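Local coordinates for geranyltranstransferase (Stenotrophomonas maltophilia, PDB 7LBJ), which probably joins isopentenyl diphosphate to allylic diphosphates, with magnesium as cofactor, to make linear prenyl diphosphates such as farnesyl diphosphate, at residues A194-M197 / G198-G202; E206-L209 / A210-D213; A140-R143 / V144-Q148; Y281-E284 / A285-L288. All coordinates share one frame; numbering follows the deposited sequence.

Contact 1 (A194-M197 / G198-G202); sequences AVRM and GALCG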
loop_
_atom_site.group_PDB
_atom_site.type_symbol
_atom_site.label_atom_id
_atom_site.label_comp_id
_atom_site.label_asym_id
_atom_site.label_seq_id
_atom_site.Cartn_x
_atom_site.Cartn_y
_atom_site.Cartn_z
ATOM N N ALA A 194 7.550 12.654 6.490
ATOM C CA ALA A 194 8.776 12.195 7.127
ATOM C C ALA A 194 9.094 13.052 8.342
ATOM O O ALA A 194 9.361 12.528 9.429
ATOM C CB ALA A 194 9.939 12.209 6.136
ATOM N N VAL A 195 9.014 14.377 8.189
ATOM C CA VAL A 195 9.282 15.263 9.323
ATOM C C VAL A 195 8.240 15.060 10.421
ATOM O O VAL A 195 8.572 15.023 11.612
ATOM C CB VAL A 195 9.333 16.722 8.842
ATOM C CG1 VAL A 195 9.321 17.712 10.043
ATOM C CG2 VAL A 195 10.577 16.916 7.934
ATOM N N ARG A 196 6.962 14.935 10.044
ATOM C CA ARG A 196 5.926 14.769 11.064
ATOM C C ARG A 196 6.128 13.482 11.851
ATOM O O ARG A 196 5.944 13.461 13.077
ATOM C CB ARG A 196 4.540 14.793 10.416
ATOM C CG ARG A 196 3.428 14.500 11.405
ATOM C CD ARG A 196 2.046 14.590 10.738
ATOM N NE ARG A 196 1.012 14.089 11.633
ATOM C CZ ARG A 196 0.448 14.805 12.592
ATOM N NH1 ARG A 196 0.751 16.082 12.773
ATOM N NH2 ARG A 196 -0.463 14.230 13.379
ATOM N N MET A 197 6.478 12.384 11.164
ATOM C CA MET A 197 6.616 11.104 11.857
ATOM C C MET A 197 7.789 11.114 12.816
ATOM O O MET A 197 7.678 10.605 13.939
ATOM C CB MET A 197 6.741 9.963 10.847
ATOM C CG MET A 197 5.422 9.812 10.042
ATOM S SD MET A 197 5.617 8.880 8.506
ATOM C CE MET A 197 5.550 7.308 9.252
ATOM N N GLY A 198 8.927 11.683 12.395
ATOM C CA GLY A 198 10.046 11.805 13.315
ATOM C C GLY A 198 9.677 12.589 14.557
ATOM O O GLY A 198 10.055 12.219 15.671
ATOM N N ALA A 199 8.909 13.667 14.379
ATOM C CA ALA A 199 8.524 14.493 15.515
ATOM C C ALA A 199 7.492 13.783 16.379
ATOM O O ALA A 199 7.528 13.899 17.608
ATOM C CB ALA A 199 7.986 15.842 15.032
ATOM N N LEU A 200 6.565 13.038 15.753
ATOM C CA LEU A 200 5.635 12.232 16.546
ATOM C C LEU A 200 6.387 11.220 17.401
ATOM O O LEU A 200 6.055 11.018 18.576
ATOM C CB LEU A 200 4.646 11.510 15.639
ATOM C CG LEU A 200 3.552 12.375 15.031
ATOM C CD1 LEU A 200 2.782 11.545 14.010
ATOM C CD2 LEU A 200 2.628 12.865 16.137
ATOM N N CYS A 201 7.405 10.569 16.831
ATOM C CA CYS A 201 8.155 9.605 17.633
ATOM C C CYS A 201 8.926 10.311 18.743
ATOM O O CYS A 201 9.202 9.708 19.789
ATOM C CB CYS A 201 9.091 8.782 16.747
ATOM S SG CYS A 201 8.253 7.660 15.614
ATOM N N GLY A 202 9.278 11.579 18.531
ATOM C CA GLY A 202 9.853 12.443 19.542
ATOM C C GLY A 202 8.859 13.005 20.536
ATOM O O GLY A 202 9.247 13.765 21.427
#
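R196 and L200, one turn apart near the end of helix 176-201, lean over each other at an angle. The arginine runs out almost straight from CG to NE, with CG anti to the backbone N (chi1 175°), and L200 crosses it at a slant. L200 CD1 lies 4.0 Å from R196 CG, and L200 CD1 is 3.9 Å from R196 NE. The other methyl, CD2, sits over one face of the guanidinium group. L200 also covers backbone: its CG is 3.3 Å from R196 O, the same oxygen that accepts the hydrogen bond from L200 N at 2.8 Å. This carbonyl is thus gripped by an amide and overlaid by the leucine's own branch point.

M197 works differently. Toward 198-202 it offers mainly its backbone, M197 O receiving C201 N at 2.9 Å, while its side chain bends at the sulfur and packs on C146 and T149 of helix 140-154. G198 N belongs to the same series, meeting A194 O at 3.1 Å with a nearly straight N-H (172°), and A199 N bonds to V195 O. V195 and A199 pack against helices 55-65 and 206-233; S63 OG hydrogen-bonds to V195 O.

T149 OG1 holds R196 NE by a hydrogen bond, which would steady the guanidinium beneath the leucine methyl. The example illustrates how a helix in an all-alpha prenyl synthase fold can carry a charged residue at its margin: apolar carbons shield the shaft and one face, a polar neighbour fixes NE, and the alpha-helical bonds satisfy the buried backbone.

Contact 2 (E206-L209 / A210-D213); sequences EPQL and AQLD. With EDO (1,2-ethanediol), chain F.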
loop_
_atom_site.group_PDB
_atom_site.type_symbol
_atom_site.label_atom_id
_atom_site.label_comp_id
_atom_site.label_asym_id
_atom_site.label_seq_id
_atom_site.Cartn_x
_atom_site.Cartn_y
_atom_site.Cartn_z
ATOM N N GLU A 206 1.320 19.572 19.211
ATOM C CA GLU A 206 0.780 20.113 17.965
ATOM C C GLU A 206 1.408 21.429 17.522
ATOM O O GLU A 206 1.633 21.586 16.306
ATOM C CB GLU A 206 -0.743 20.268 18.080
ATOM C CG GLU A 206 -1.368 19.320 19.068
ATOM C CD GLU A 206 -2.875 19.410 19.064
ATOM O OE1 GLU A 206 -3.422 19.595 17.960
ATOM O OE2 GLU A 206 -3.501 19.297 20.154
ATOM N N PRO A 207 1.685 22.409 18.401
ATOM C CA PRO A 207 2.293 23.652 17.902
ATOM C C PRO A 207 3.656 23.426 17.295
ATOM O O PRO A 207 3.979 24.011 16.260
ATOM C CB PRO A 207 2.358 24.539 19.153
ATOM C CG PRO A 207 1.253 24.041 19.999
ATOM C CD PRO A 207 1.273 22.554 19.812
ATOM N N GLN A 208 4.463 22.565 17.905
ATOM C CA GLN A 208 5.749 22.244 17.317
ATOM C C GLN A 208 5.603 21.406 16.053
ATOM O O GLN A 208 6.409 21.532 15.124
ATOM C CB GLN A 208 6.594 21.511 18.336
ATOM C CG GLN A 208 8.021 21.664 18.057
ATOM C CD GLN A 208 8.855 21.244 19.222
ATOM O OE1 GLN A 208 8.337 20.729 20.225
ATOM N NE2 GLN A 208 10.167 21.456 19.110
ATOM N N LEU A 209 4.602 20.530 15.996
ATOM C CA LEU A 209 4.355 19.814 14.748
ATOM C C LEU A 209 4.020 20.786 13.630
ATOM O O LEU A 209 4.488 20.622 12.497
ATOM C CB LEU A 209 3.226 18.784 14.928
ATOM C CG LEU A 209 3.638 17.620 15.828
ATOM C CD1 LEU A 209 2.439 16.827 16.253
ATOM C CD2 LEU A 209 4.600 16.729 15.049
ATOM N N ALA A 210 3.205 21.809 13.927
ATOM C CA ALA A 210 2.818 22.759 12.890
ATOM C C ALA A 210 4.006 23.594 12.437
ATOM O O ALA A 210 4.159 23.899 11.248
ATOM C CB ALA A 210 1.696 23.661 13.409
ATOM N N GLN A 211 4.852 23.991 13.373
ATOM C CA GLN A 211 6.050 24.741 13.006
ATOM C C GLN A 211 6.966 23.915 12.094
ATOM O O GLN A 211 7.444 24.396 11.054
ATOM C CB GLN A 211 6.760 25.157 14.292
ATOM C CG GLN A 211 8.114 25.820 14.124
ATOM C CD GLN A 211 8.796 25.922 15.477
ATOM O OE1 GLN A 211 9.273 24.926 16.003
ATOM N NE2 GLN A 211 8.773 27.101 16.076
ATOM N N LEU A 212 7.223 22.662 12.474
ATOM C CA LEU A 212 8.065 21.792 11.656
ATOM C C LEU A 212 7.415 21.480 10.320
ATOM O O LEU A 212 8.115 21.270 9.319
ATOM C CB LEU A 212 8.359 20.487 12.397
ATOM C CG LEU A 212 9.176 20.737 13.652
ATOM C CD1 LEU A 212 9.403 19.459 14.426
ATOM C CD2 LEU A 212 10.530 21.414 13.293
ATOM N N ASP A 213 6.088 21.431 10.281
ATOM C CA ASP A 213 5.412 21.205 9.012
ATOM C C ASP A 213 5.644 22.368 8.064
ATOM O O ASP A 213 5.806 22.166 6.857
ATOM C CB ASP A 213 3.924 20.985 9.243
ATOM C CG ASP A 213 3.217 20.503 7.997
ATOM O OD1 ASP A 213 3.635 19.468 7.444
ATOM O OD2 ASP A 213 2.242 21.153 7.571
HETATM C C1 EDO F . 2.088 25.641 6.175
HETATM O O1 EDO F . 3.185 26.360 6.773
HETATM C C2 EDO F . 2.391 24.156 6.176
HETATM O O2 EDO F . 1.951 23.641 7.439
#
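L212 lies against the first-turn backbone of helix 206-233 at Q208, and three kinds of interaction can be separated here. The first is the alpha-helical ladder: A210 N binds E206 O at 2.9 Å, Q211 N binds P207 O, L212 N binds Q208 O at 3.0 Å, and D213 N binds L209 O. P207 has no N-H to donate, but this costs no helical bond, since N-H groups of a first turn have no carbonyl a turn earlier in the helix to meet.

The second is apolar cover. With CG set beside its own backbone N (chi1 -64°), L212 brings CG to 3.2 Å from Q208 O, roofing over a carbonyl already bonded to L212 N. Beyond the segments, L212 continues onto V195 of helix 176-201.

The third is polar. The side chains of Q208 and Q211 pass each other aslant, their amide planes nearly perpendicular (85°), and Q208 CG comes to 4.1 Å from Q211 OE1. The two amides do not bond each other; Q208 NE2 and Q211 OE1 both hydrogen-bond to Y281 OH. Further along, D213 OD2 accepts a hydrogen bond of 2.5 Å from O2 of a 1,2-ethanediol, probably a crystallisation additive, and forms a salt bridge with R192.

One turn of helix therefore presents an amide N-H and an amide carbonyl to a single hydroxyl, a pairing that suits an OH able both to give and to accept.

Contact 3 (A140-R143 / V144-Q148); sequences ATLR and VACLQ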
loop_
_atom_site.group_PDB
_atom_site.type_symbol
_atom_site.label_atom_id
_atom_site.label_comp_id
_atom_site.label_asym_id
_atom_site.label_seq_id
_atom_site.Cartn_x
_atom_site.Cartn_y
_atom_site.Cartn_z
ATOM N N ALA A 140 0.774 1.607 20.691
ATOM C CA ALA A 140 -0.165 1.488 19.582
ATOM C C ALA A 140 -0.650 2.858 19.107
ATOM O O ALA A 140 -0.817 3.073 17.900
ATOM C CB ALA A 140 -1.352 0.607 19.987
ATOM N N THR A 141 -0.875 3.803 20.035
ATOM C CA THR A 141 -1.352 5.130 19.624
ATOM C C THR A 141 -0.339 5.825 18.725
ATOM O O THR A 141 -0.713 6.524 17.774
ATOM C CB THR A 141 -1.647 6.017 20.839
ATOM O OG1 THR A 141 -0.485 6.096 21.682
ATOM C CG2 THR A 141 -2.837 5.494 21.634
ATOM N N LEU A 142 0.952 5.641 19.009
ATOM C CA LEU A 142 1.978 6.227 18.156
ATOM C C LEU A 142 2.038 5.529 16.803
ATOM O O LEU A 142 2.163 6.190 15.767
ATOM C CB LEU A 142 3.339 6.190 18.867
ATOM C CG LEU A 142 4.543 6.697 18.051
ATOM C CD1 LEU A 142 4.269 8.124 17.564
ATOM C CD2 LEU A 142 5.861 6.639 18.859
ATOM N N ARG A 143 1.958 4.194 16.775
ATOM C CA ARG A 143 1.974 3.521 15.478
ATOM C C ARG A 143 0.793 3.959 14.632
ATOM O O ARG A 143 0.938 4.182 13.428
ATOM C CB ARG A 143 1.946 1.999 15.647
ATOM C CG ARG A 143 3.252 1.392 16.172
ATOM C CD ARG A 143 3.065 -0.122 16.344
ATOM N NE ARG A 143 2.740 -0.479 17.723
ATOM C CZ ARG A 143 2.471 -1.715 18.133
ATOM N NH1 ARG A 143 2.341 -2.719 17.277
ATOM N NH2 ARG A 143 2.347 -1.952 19.437
ATOM N N VAL A 144 -0.389 4.085 15.250
ATOM C CA VAL A 144 -1.573 4.521 14.507
ATOM C C VAL A 144 -1.377 5.927 13.957
ATOM O O VAL A 144 -1.719 6.206 12.801
ATOM C CB VAL A 144 -2.829 4.430 15.396
ATOM C CG1 VAL A 144 -3.937 5.335 14.875
ATOM C CG2 VAL A 144 -3.299 2.989 15.475
ATOM N N ALA A 145 -0.816 6.832 14.762
ATOM C CA ALA A 145 -0.609 8.199 14.288
ATOM C C ALA A 145 0.379 8.238 13.123
ATOM O O ALA A 145 0.211 9.025 12.179
ATOM C CB ALA A 145 -0.113 9.093 15.432
ATOM N N CYS A 146 1.422 7.404 13.180
ATOM C CA CYS A 146 2.364 7.349 12.069
ATOM C C CYS A 146 1.713 6.757 10.830
ATOM O O CYS A 146 1.962 7.226 9.715
ATOM C CB CYS A 146 3.601 6.537 12.466
ATOM S SG CYS A 146 4.671 7.439 13.571
ATOM N N LEU A 147 0.914 5.696 11.007
ATOM C CA LEU A 147 0.239 5.064 9.878
ATOM C C LEU A 147 -0.772 5.997 9.232
ATOM O O LEU A 147 -0.869 6.043 8.003
ATOM C CB LEU A 147 -0.462 3.783 10.313
ATOM C CG LEU A 147 0.444 2.561 10.489
ATOM C CD1 LEU A 147 -0.059 1.689 11.628
ATOM C CD2 LEU A 147 0.461 1.761 9.223
ATOM N N GLN A 148 -1.546 6.736 10.035
ATOM C CA GLN A 148 -2.443 7.726 9.449
ATOM C C GLN A 148 -1.658 8.746 8.639
ATOM O O GLN A 148 -2.071 9.148 7.536
ATOM C CB GLN A 148 -3.225 8.445 10.547
ATOM C CG GLN A 148 -4.185 7.585 11.347
ATOM C CD GLN A 148 -4.763 8.345 12.524
ATOM O OE1 GLN A 148 -4.029 8.926 13.320
ATOM N NE2 GLN A 148 -6.071 8.365 12.627
#
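L142 CD1 rests 4.1 Å from C146 SG, the one apolar side-chain meeting across the first two and a half turns of helix 140-154. The leucine reaches it because CG swings anti to the backbone N (chi1 176°), which carries the isobutyl group along the helix surface. Elsewhere on the helix, side chains of 144-148 lie over carbonyls of 140-143. L147 CD1 is 3.2 Å from R143 O, and V144 CG2 is 3.5 Å from A140 O.

The A140 and R143 oxygens also accept backbone bonds, from V144 N and L147 N; C146 N bonds to L142 O at 3.0 Å and A145 N to T141 O.

Further out, R143 turns at chi3 (-97°): NH1 hydrogen-bonds to A134 O at the end of helix 115-134, and NE makes a weak bond to L138 O in the connection. L147 is set against F130 and L133 of helix 115-134, while L142 packs on L200 and C146 on M197 of helix 176-201. The dimer closes the outermost layer, where R143 packs on V144 of the second subunit and V144 on R143 of that subunit, while A140 meets its T141.

Here, then, a helix serves two environments at once. Its cysteine and leucines supply apolar packing within the subunit, whereas its arginine ties down a peptide oxygen ending the preceding helix and also packs at the subunit interface.

Contact 4 (Y281-E284 / A285-L288); sequences YGEE and ADAL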
loop_
_atom_site.group_PDB
_atom_site.type_symbol
_atom_site.label_atom_id
_atom_site.label_comp_id
_atom_site.label_asym_id
_atom_site.label_seq_id
_atom_site.Cartn_x
_atom_site.Cartn_y
_atom_site.Cartn_z
ATOM N N TYR A 281 16.068 27.362 17.698
ATOM C CA TYR A 281 16.600 26.117 18.226
ATOM C C TYR A 281 18.107 26.216 18.427
ATOM O O TYR A 281 18.797 27.026 17.801
ATOM C CB TYR A 281 16.313 24.957 17.278
ATOM C CG TYR A 281 14.861 24.511 17.208
ATOM C CD1 TYR A 281 13.975 25.112 16.320
ATOM C CD2 TYR A 281 14.385 23.466 18.003
ATOM C CE1 TYR A 281 12.655 24.717 16.244
ATOM C CE2 TYR A 281 13.063 23.053 17.922
ATOM C CZ TYR A 281 12.207 23.685 17.041
ATOM O OH TYR A 281 10.888 23.296 16.944
ATOM N N GLY A 282 18.621 25.359 19.302
ATOM C CA GLY A 282 20.046 25.199 19.476
ATOM C C GLY A 282 20.590 24.171 18.505
ATOM O O GLY A 282 19.998 23.881 17.459
ATOM N N GLU A 283 21.729 23.587 18.884
ATOM C CA GLU A 283 22.439 22.667 18.003
ATOM C C GLU A 283 21.612 21.459 17.625
ATOM O O GLU A 283 21.922 20.807 16.627
ATOM C CB GLU A 283 23.726 22.176 18.661
ATOM C CG GLU A 283 24.929 22.993 18.305
ATOM C CD GLU A 283 26.141 22.527 19.052
ATOM O OE1 GLU A 283 26.565 21.376 18.820
ATOM O OE2 GLU A 283 26.641 23.297 19.892
ATOM N N GLU A 284 20.583 21.134 18.409
ATOM C CA GLU A 284 19.764 19.973 18.103
ATOM C C GLU A 284 19.072 20.104 16.751
ATOM O O GLU A 284 18.704 19.084 16.166
ATOM C CB GLU A 284 18.733 19.739 19.217
ATOM C CG GLU A 284 17.602 20.790 19.306
ATOM C CD GLU A 284 17.964 22.072 20.067
ATOM O OE1 GLU A 284 19.139 22.263 20.441
ATOM O OE2 GLU A 284 17.057 22.909 20.281
ATOM N N ALA A 285 18.901 21.321 16.230
ATOM C CA ALA A 285 18.313 21.498 14.906
ATOM C C ALA A 285 19.347 21.556 13.783
ATOM O O ALA A 285 18.957 21.757 12.627
ATOM C CB ALA A 285 17.456 22.770 14.857
ATOM N N ASP A 286 20.645 21.380 14.082
ATOM C CA ASP A 286 21.650 21.498 13.027
ATOM C C ASP A 286 21.477 20.445 11.939
ATOM O O ASP A 286 21.786 20.716 10.771
ATOM C CB ASP A 286 23.068 21.427 13.612
ATOM C CG ASP A 286 23.543 22.767 14.158
ATOM O OD1 ASP A 286 22.871 23.791 13.908
ATOM O OD2 ASP A 286 24.594 22.805 14.824
ATOM N N ALA A 287 21.013 19.237 12.289
ATOM C CA ALA A 287 20.793 18.221 11.264
ATOM C C ALA A 287 19.678 18.647 10.310
ATOM O O ALA A 287 19.843 18.591 9.083
ATOM C CB ALA A 287 20.475 16.870 11.910
ATOM N N LEU A 288 18.543 19.095 10.846
ATOM C CA LEU A 288 17.486 19.597 9.968
ATOM C C LEU A 288 17.984 20.779 9.145
ATOM O O LEU A 288 17.694 20.875 7.947
ATOM C CB LEU A 288 16.252 20.005 10.777
ATOM C CG LEU A 288 15.256 18.919 11.161
ATOM C CD1 LEU A 288 14.119 19.542 11.949
ATOM C CD2 LEU A 288 14.714 18.221 9.915
HETATM O O HOH W 1 21.773 18.407 14.978
HETATM O O HOH W 2 17.772 18.252 13.671
#
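Y281 and A285 meet through their CB atoms, 3.5 Å apart, as the chain turns into helix 286-297. The tyrosine ring stands obliquely to the alanine methyl, Y281 CG lying 3.9 Å from A285 CB, and its far end leads away to helix 206-233, where OH finds Q208 and Q211. At the ring's edge, in its plane, lies E284 OE2. That carboxylate is folded back over the loop: E284 CG stands between the backbone N and the carbonyl carbon (chi1 70°), and a second bend follows at chi2. The result is a bond from G282 N to E284 OE2 of 3.1 Å, arriving from above the carboxylate plane.

E283 and D286 pass each other at a slant, with their carboxylate planes only 15° apart. Between the two side chains the nearest approach is E283 CG to D286 OD2, 3.5 Å; the charged oxygens E283 OE1 and D286 OD2 remain 4.7 Å apart. The salt bridge from R289 to D286 OD1 probably eases the nearness of the two acids; R289 also donates to Y281 O and G282 O.

Backbone geometry is that of an opening turn: A285 N bonds to G282 O at 3.0 Å. D286 N bonds to E283 O at 2.9 Å, each bond spanning three residues. Two waters then take over, one linking E283 O to A287 N and the other E284 O to L288 N. The first turn is thus hydrated at positions where direct four-residue bonds would otherwise run, while acidic side chains near the helix start should interact favourably with its dipole.

In the fold
Along the chain the order is contact 3, contact 1, contact 2, contact 4, all within one polyprenyl synthetase range of a largely helical subunit. Contacts 1 and 2 occupy successive helices, 176-201 and 206-233; their centres are 10 Å apart, with A199 and L209 in touch. Contact 3, on helix 140-154, packs against the other flank of this pairing through contact 1, centres 11 Å apart. Contact 4 opens helix 286-297 and joins contact 2 at 15 Å between centres. Contacts 3 and 4 lie farthest apart, about 26 Å between centres, and do not touch. The chain of touching contacts thus leads from the dimer interface, through neighbouring helix ends, to the C-terminal helix.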